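Local structure of formiminoglutamase (Trypanosoma cruzi, 4MYK) at residues R130-A135 with V274-M279; R212-G215 with E221-F224. The protein hydrolyses N-formimino-L-glutamate to L-glutamate and formamide as an arginase-like manganese metalloenzyme. The protein carries 1 engineered substitution. All blocks are in the same frame, centred on the assembly; numbering follows the deposited sequence.

Contact 1 of 2, residues R130-A135 with V274-M279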
ATOM      1  N   ARG A 130      -9.728 -33.378  -3.118  1.00 20.38           N
ATOM      2  CA  ARG A 130     -10.136 -34.769  -3.325  1.00 19.81           C
ATOM      3  C   ARG A 130      -9.228 -35.475  -4.333  1.00 20.42           C
ATOM      4  O   ARG A 130      -8.886 -36.648  -4.160  1.00 22.51           O
ATOM      5  CB  ARG A 130     -11.602 -34.851  -3.752  1.00 19.95           C
ATOM      6  CG  ARG A 130     -12.576 -34.576  -2.618  1.00 20.65           C
ATOM      7  CD  ARG A 130     -14.009 -34.864  -3.013  1.00 18.22           C
ATOM      8  NE  ARG A 130     -14.472 -34.017  -4.111  1.00 25.30           N
ATOM      9  CZ  ARG A 130     -15.029 -32.823  -3.946  1.00 25.96           C
ATOM     10  NH1 ARG A 130     -15.174 -32.328  -2.720  1.00 23.40           N
ATOM     11  NH2 ARG A 130     -15.437 -32.128  -5.002  1.00 22.69           N
ATOM     12  N   ALA A 131      -8.841 -34.753  -5.383  1.00 20.60           N
ATOM     13  CA  ALA A 131      -7.801 -35.223  -6.300  1.00 20.41           C
ATOM     14  C   ALA A 131      -6.530 -35.641  -5.547  1.00 22.59           C
ATOM     15  O   ALA A 131      -5.881 -36.626  -5.912  1.00 22.28           O
ATOM     16  CB  ALA A 131      -7.481 -34.152  -7.356  1.00 18.66           C
ATOM     17  N   MET A 132      -6.188 -34.887  -4.498  1.00 20.73           N
ATOM     18  CA  MET A 132      -5.028 -35.185  -3.653  1.00 20.84           C
ATOM     19  C   MET A 132      -5.264 -36.415  -2.790  1.00 21.87           C
ATOM     20  O   MET A 132      -4.391 -37.268  -2.675  1.00 22.70           O
ATOM     21  CB  MET A 132      -4.673 -34.002  -2.744  1.00 17.87           C
ATOM     22  CG  MET A 132      -4.001 -32.817  -3.436  1.00 17.31           C
ATOM     23  SD  MET A 132      -2.294 -33.067  -3.972  1.00 23.24           S
ATOM     24  CE  MET A 132      -1.447 -33.290  -2.395  1.00 20.50           C
ATOM     25  N   LEU A 133      -6.444 -36.490  -2.180  1.00 20.87           N
ATOM     26  CA  LEU A 133      -6.798 -37.608  -1.309  1.00 22.53           C
ATOM     27  C   LEU A 133      -6.900 -38.928  -2.068  1.00 24.07           C
ATOM     28  O   LEU A 133      -6.817 -40.001  -1.466  1.00 27.90           O
ATOM     29  CB  LEU A 133      -8.114 -37.338  -0.577  1.00 23.60           C
ATOM     30  CG  LEU A 133      -8.177 -36.123   0.357  1.00 21.65           C
ATOM     31  CD1 LEU A 133      -9.580 -35.988   0.953  1.00 22.60           C
ATOM     32  CD2 LEU A 133      -7.120 -36.215   1.448  1.00 21.11           C
ATOM     33  N   ARG A 134      -7.091 -38.846  -3.381  1.00 20.24           N
ATOM     34  CA  ARG A 134      -7.104 -40.039  -4.222  1.00 21.13           C
ATOM     35  C   ARG A 134      -5.684 -40.399  -4.581  1.00 23.33           C
ATOM     36  O   ARG A 134      -5.305 -41.567  -4.566  1.00 26.48           O
ATOM     37  CB  ARG A 134      -7.894 -39.809  -5.516  1.00 21.23           C
ATOM     38  CG  ARG A 134      -9.406 -39.818  -5.369  1.00 23.07           C
ATOM     39  CD  ARG A 134     -10.046 -39.387  -6.689  1.00 27.83           C
ATOM     40  NE  ARG A 134      -9.591 -40.240  -7.783  1.00 28.32           N
ATOM     41  CZ  ARG A 134      -9.649 -39.925  -9.073  1.00 27.71           C
ATOM     42  NH1 ARG A 134     -10.140 -38.759  -9.464  1.00 25.32           N
ATOM     43  NH2 ARG A 134      -9.200 -40.786  -9.980  1.00 29.96           N
ATOM     44  N   ALA A 135      -4.899 -39.386  -4.923  1.00 19.91           N
ATOM     45  CA  ALA A 135      -3.543 -39.615  -5.392  1.00 22.02           C
ATOM     46  C   ALA A 135      -2.606 -40.124  -4.289  1.00 25.82           C
ATOM     47  O   ALA A 135      -1.722 -40.945  -4.557  1.00 25.17           O
ATOM     48  CB  ALA A 135      -2.983 -38.352  -6.054  1.00 21.67           C
ATOM     49  N   VAL A 274       5.496 -30.258  -1.545  1.00 17.16           N
ATOM     50  CA  VAL A 274       4.347 -29.540  -2.091  1.00 17.35           C
ATOM     51  C   VAL A 274       3.987 -30.076  -3.479  1.00 18.10           C
ATOM     52  O   VAL A 274       4.728 -29.870  -4.451  1.00 20.19           O
ATOM     53  CB  VAL A 274       4.590 -28.022  -2.134  1.00 17.32           C
ATOM     54  CG1 VAL A 274       3.458 -27.317  -2.869  1.00 16.15           C
ATOM     55  CG2 VAL A 274       4.728 -27.484  -0.719  1.00 16.08           C
ATOM     56  N   MET A 275       2.846 -30.755  -3.573  1.00 18.44           N
ATOM     57  CA  MET A 275       2.553 -31.561  -4.755  1.00 19.59           C
ATOM     58  C   MET A 275       1.537 -30.941  -5.718  1.00 17.97           C
ATOM     59  O   MET A 275       1.383 -31.393  -6.857  1.00 16.31           O
ATOM     60  CB  MET A 275       2.147 -32.982  -4.342  1.00 20.34           C
ATOM     61  CG  MET A 275       3.191 -33.681  -3.466  1.00 21.00           C
ATOM     62  SD  MET A 275       4.793 -33.884  -4.277  1.00 30.30           S
ATOM     63  CE  MET A 275       4.343 -35.057  -5.552  1.00 26.60           C
ATOM     64  N   MET A 276       0.849 -29.908  -5.261  1.00 16.31           N
ATOM     65  CA  MET A 276       0.026 -29.125  -6.162  1.00 16.97           C
ATOM     66  C   MET A 276      -0.268 -27.789  -5.523  1.00 16.24           C
ATOM     67  O   MET A 276       0.008 -27.570  -4.353  1.00 15.25           O
ATOM     68  CB  MET A 276      -1.279 -29.839  -6.537  1.00 15.14           C
ATOM     69  CG  MET A 276      -2.416 -29.670  -5.541  1.00 18.01           C
ATOM     70  SD  MET A 276      -4.060 -30.132  -6.187  1.00 19.51           S
ATOM     71  CE  MET A 276      -4.466 -28.671  -7.148  1.00 17.32           C
ATOM     72  N   MET A 277      -0.838 -26.900  -6.316  1.00 17.22           N
ATOM     73  CA  MET A 277      -1.111 -25.544  -5.887  1.00 16.49           C
ATOM     74  C   MET A 277      -2.363 -25.054  -6.586  1.00 15.97           C
ATOM     75  O   MET A 277      -2.587 -25.370  -7.750  1.00 15.29           O
ATOM     76  CB  MET A 277       0.060 -24.623  -6.251  1.00 15.57           C
ATOM     77  CG  MET A 277      -0.302 -23.159  -6.199  1.00 16.79           C
ATOM     78  SD  MET A 277       1.092 -22.044  -6.138  1.00 18.16           S
ATOM     79  CE  MET A 277       0.251 -20.551  -5.604  1.00 18.31           C
ATOM     80  N   ASP A 278      -3.198 -24.313  -5.865  1.00 16.97           N
ATOM     81  CA  ASP A 278      -4.259 -23.567  -6.524  1.00 15.30           C
ATOM     82  C   ASP A 278      -4.259 -22.125  -6.034  1.00 15.28           C
ATOM     83  O   ASP A 278      -3.650 -21.815  -5.010  1.00 16.36           O
ATOM     84  CB  ASP A 278      -5.636 -24.265  -6.460  1.00 12.62           C
ATOM     85  CG  ASP A 278      -6.384 -24.047  -5.137  1.00 16.67           C
ATOM     86  OD1 ASP A 278      -5.857 -23.401  -4.215  1.00 15.78           O
ATOM     87  OD2 ASP A 278      -7.528 -24.540  -5.025  1.00 18.59           O
ATOM     88  N   MET A 279      -4.901 -21.252  -6.799  1.00 13.03           N
ATOM     89  CA  MET A 279      -4.877 -19.821  -6.534  1.00 12.95           C
ATOM     90  C   MET A 279      -6.281 -19.338  -6.771  1.00 16.26           C
ATOM     91  O   MET A 279      -6.793 -19.468  -7.877  1.00 16.53           O
ATOM     92  CB  MET A 279      -3.914 -19.120  -7.491  1.00 14.80           C
ATOM     93  CG  MET A 279      -3.696 -17.646  -7.217  1.00 14.83           C
ATOM     94  SD  MET A 279      -2.488 -16.904  -8.355  1.00 21.45           S
ATOM     95  CE  MET A 279      -1.024 -17.872  -7.951  1.00 16.96           C
TER
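OD2 of Asp-278 is gripped by OG of Ser-125 and ND2 of Asn-128, both from the helix that also lays Met-132 against Met-276 of the same strand. The other carboxylate oxygen, OD1, is hydrogen-bonded to OG of Ser-234 on the adjoining strand 231-236, and the buried acid is thereby tied to the helix and to the neighbouring strand at once. Further along the helix the polar ties give way to sulfur and methylene packing. Met-132 and Met-276 are the closest pair in backbone register, their CA atoms 8.3 Å apart, and SD of Met-132 rests 3.7 Å from CG of Met-276. The fit is reciprocal, since CG of Met-132 is 3.8 Å from SD of Met-276, and the two side chains pass each other at a slant. Helix 125-135 belongs to the crossover from strand 114-119 to strand 141-145 in the parallel sheet of the arginase/deacetylase fold; between those two strands in the sheet lie 274-280 and 231-236, and the helix packs on the first of them. Met-132 bends at chi2 (-72°) and again at chi3, which turns its terminal methyl toward the start of the strand. There CE stands 4.1 Å from CB of Met-275, the two side chains crossing at about a right angle. Met-275 presents little more than this CB, because the rest of its chain leads away from the helix. Its psi of -13° departs from the extended conformation, and two consecutive residues, Met-275 and Met-276, both start out toward the helix. Leu-109 of helix 94-110 touches Met-132, while Val-105 of that helix and Val-117 of strand 114-119 touch Met-276.

Contact 2 of 2, residues R212-G215 with E221-F224; sequences RKKG and EDAF
The helix that ends by joining Lys-214 to Asp-222 first offers, in its last turn, Arg-212, whose NH1 forms a salt bridge with Glu-260. Beyond CG the Lys-214 chain runs out extended, and it comes at Asp-222 from the opposite direction. Its NZ donates to OD2 of Asp-222 over 3.0 Å, a hydrogen-bonded salt bridge that uses the anti lone pair, on the side turned from OD1. The methylenes approach the same oxygen, CD of Lys-214 lying 3.7 Å from OD2 of Asp-222. Glu-210 adds a long, weak ion pair to NZ. Gly-215 then breaks the helix with a positive phi of 100° and serves as N-cap of the next one, so a single residue turns the chain from helix 208-214 into helix 216-227. The salt bridge spans this helix-helix corner at the protein surface, with CA atoms of Lys-214 and Asp-222 still 9.8 Å apart. Toward the sheet, Asp-222 and Ala-223 touch Met-206 of strand 204-207, Ala-223 and Phe-224 reach Ile-143 of strand 141-145, and Glu-221 and Phe-224 border helix 258-270.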
ATOM      1  N   ARG A 212       3.008 -12.529  10.563  1.00 20.31           N
ATOM      2  CA  ARG A 212       3.741 -11.284  10.477  1.00 19.60           C
ATOM      3  C   ARG A 212       4.783 -11.209  11.588  1.00 19.67           C
ATOM      4  O   ARG A 212       5.879 -10.694  11.372  1.00 19.25           O
ATOM      5  CB  ARG A 212       2.783 -10.102  10.559  1.00 19.91           C
ATOM      6  CG  ARG A 212       1.710 -10.078   9.480  1.00 21.56           C
ATOM      7  CD  ARG A 212       1.474  -8.646   9.059  1.00 28.15           C
ATOM      8  NE  ARG A 212       2.760  -8.078   8.679  1.00 30.62           N
ATOM      9  CZ  ARG A 212       3.175  -7.950   7.422  1.00 39.21           C
ATOM     10  NH1 ARG A 212       2.365  -8.302   6.414  1.00 24.18           N
ATOM     11  NH2 ARG A 212       4.387  -7.442   7.178  1.00 29.36           N
ATOM     12  N   LYS A 213       4.439 -11.738  12.762  1.00 17.94           N
ATOM     13  CA  LYS A 213       5.347 -11.772  13.902  1.00 20.03           C
ATOM     14  C   LYS A 213       6.607 -12.581  13.595  1.00 18.69           C
ATOM     15  O   LYS A 213       7.723 -12.125  13.873  1.00 22.02           O
ATOM     16  CB  LYS A 213       4.640 -12.363  15.119  1.00 23.90           C
ATOM     17  CG  LYS A 213       5.164 -11.904  16.469  1.00 24.30           C
ATOM     18  CD  LYS A 213       4.649 -12.841  17.561  1.00 30.93           C
ATOM     19  CE  LYS A 213       3.179 -13.247  17.321  1.00 33.95           C
ATOM     20  NZ  LYS A 213       2.823 -14.644  17.760  1.00 34.52           N
ATOM     21  N   LYS A 214       6.423 -13.766  13.008  1.00 18.29           N
ATOM     22  CA  LYS A 214       7.534 -14.678  12.693  1.00 17.04           C
ATOM     23  C   LYS A 214       8.269 -14.368  11.397  1.00 19.11           C
ATOM     24  O   LYS A 214       9.414 -14.754  11.229  1.00 21.73           O
ATOM     25  CB  LYS A 214       7.043 -16.118  12.591  1.00 18.43           C
ATOM     26  CG  LYS A 214       6.319 -16.648  13.801  1.00 19.99           C
ATOM     27  CD  LYS A 214       6.088 -18.139  13.634  1.00 23.55           C
ATOM     28  CE  LYS A 214       5.032 -18.656  14.583  1.00 28.22           C
ATOM     29  NZ  LYS A 214       4.766 -20.097  14.310  1.00 28.57           N
ATOM     30  N   GLY A 215       7.604 -13.689  10.472  1.00 18.10           N
ATOM     31  CA  GLY A 215       8.084 -13.608   9.108  1.00 17.88           C
ATOM     32  C   GLY A 215       7.278 -14.621   8.327  1.00 16.48           C
ATOM     33  O   GLY A 215       7.099 -15.749   8.778  1.00 15.93           O
ATOM     34  N   GLU A 221       7.189 -22.107   6.683  1.00 18.23           N
ATOM     35  CA  GLU A 221       8.019 -23.282   6.922  1.00 20.48           C
ATOM     36  C   GLU A 221       7.393 -24.119   8.020  1.00 20.14           C
ATOM     37  O   GLU A 221       7.221 -25.333   7.889  1.00 20.04           O
ATOM     38  CB  GLU A 221       9.434 -22.871   7.312  1.00 21.86           C
ATOM     39  CG  GLU A 221      10.262 -22.440   6.118  1.00 24.78           C
ATOM     40  CD  GLU A 221      11.581 -21.801   6.510  1.00 32.42           C
ATOM     41  OE1 GLU A 221      11.758 -21.466   7.701  1.00 32.78           O
ATOM     42  OE2 GLU A 221      12.433 -21.625   5.614  1.00 32.60           O
ATOM     43  N   ASP A 222       7.041 -23.449   9.106  1.00 17.75           N
ATOM     44  CA  ASP A 222       6.363 -24.096  10.213  1.00 18.94           C
ATOM     45  C   ASP A 222       5.135 -24.840   9.696  1.00 17.20           C
ATOM     46  O   ASP A 222       4.886 -25.987  10.083  1.00 20.65           O
ATOM     47  CB  ASP A 222       5.960 -23.059  11.280  1.00 19.20           C
ATOM     48  CG  ASP A 222       7.158 -22.528  12.090  1.00 21.26           C
ATOM     49  OD1 ASP A 222       8.308 -22.924  11.817  1.00 21.89           O
ATOM     50  OD2 ASP A 222       6.946 -21.708  13.008  1.00 22.22           O
ATOM     51  N   ALA A 223       4.378 -24.180   8.820  1.00 16.41           N
ATOM     52  CA  ALA A 223       3.141 -24.735   8.275  1.00 17.59           C
ATOM     53  C   ALA A 223       3.378 -26.027   7.479  1.00 19.03           C
ATOM     54  O   ALA A 223       2.610 -26.983   7.602  1.00 18.26           O
ATOM     55  CB  ALA A 223       2.395 -23.686   7.423  1.00 13.11           C
ATOM     56  N   PHE A 224       4.438 -26.058   6.670  1.00 16.33           N
ATOM     57  CA  PHE A 224       4.774 -27.276   5.917  1.00 20.52           C
ATOM     58  C   PHE A 224       5.287 -28.408   6.824  1.00 20.62           C
ATOM     59  O   PHE A 224       5.214 -29.590   6.478  1.00 20.90           O
ATOM     60  CB  PHE A 224       5.797 -26.985   4.820  1.00 18.03           C
ATOM     61  CG  PHE A 224       5.271 -26.123   3.723  1.00 20.09           C
ATOM     62  CD1 PHE A 224       3.933 -26.174   3.375  1.00 17.24           C
ATOM     63  CD2 PHE A 224       6.117 -25.265   3.026  1.00 19.46           C
ATOM     64  CE1 PHE A 224       3.448 -25.381   2.352  1.00 20.24           C
ATOM     65  CE2 PHE A 224       5.631 -24.463   2.002  1.00 16.91           C
ATOM     66  CZ  PHE A 224       4.302 -24.528   1.663  1.00 17.60           C
TER

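Contact 2 is nested within the long chain loop that contact 1 closes, the order being 130-135, 212-215, 221-224 and 274-279. Their centres are 22 Å apart, yet they touch: CG2 of Val-274 packs 3.8 Å from CZ of Phe-224. Val-274 points away from helix 125-135, so strand 274-280 carries that helix on one face and meets helix 216-227 on the other. Contact 1 is a buried helix-to-strand packing on a central strand of the parallel sheet, and contact 2 lies at a surface corner of the helical layer. Neither is at the manganese site, where Asp-146 and Asp-236, which bind both manganese ions, respectively follow strand 141-145 and end strand 231-236.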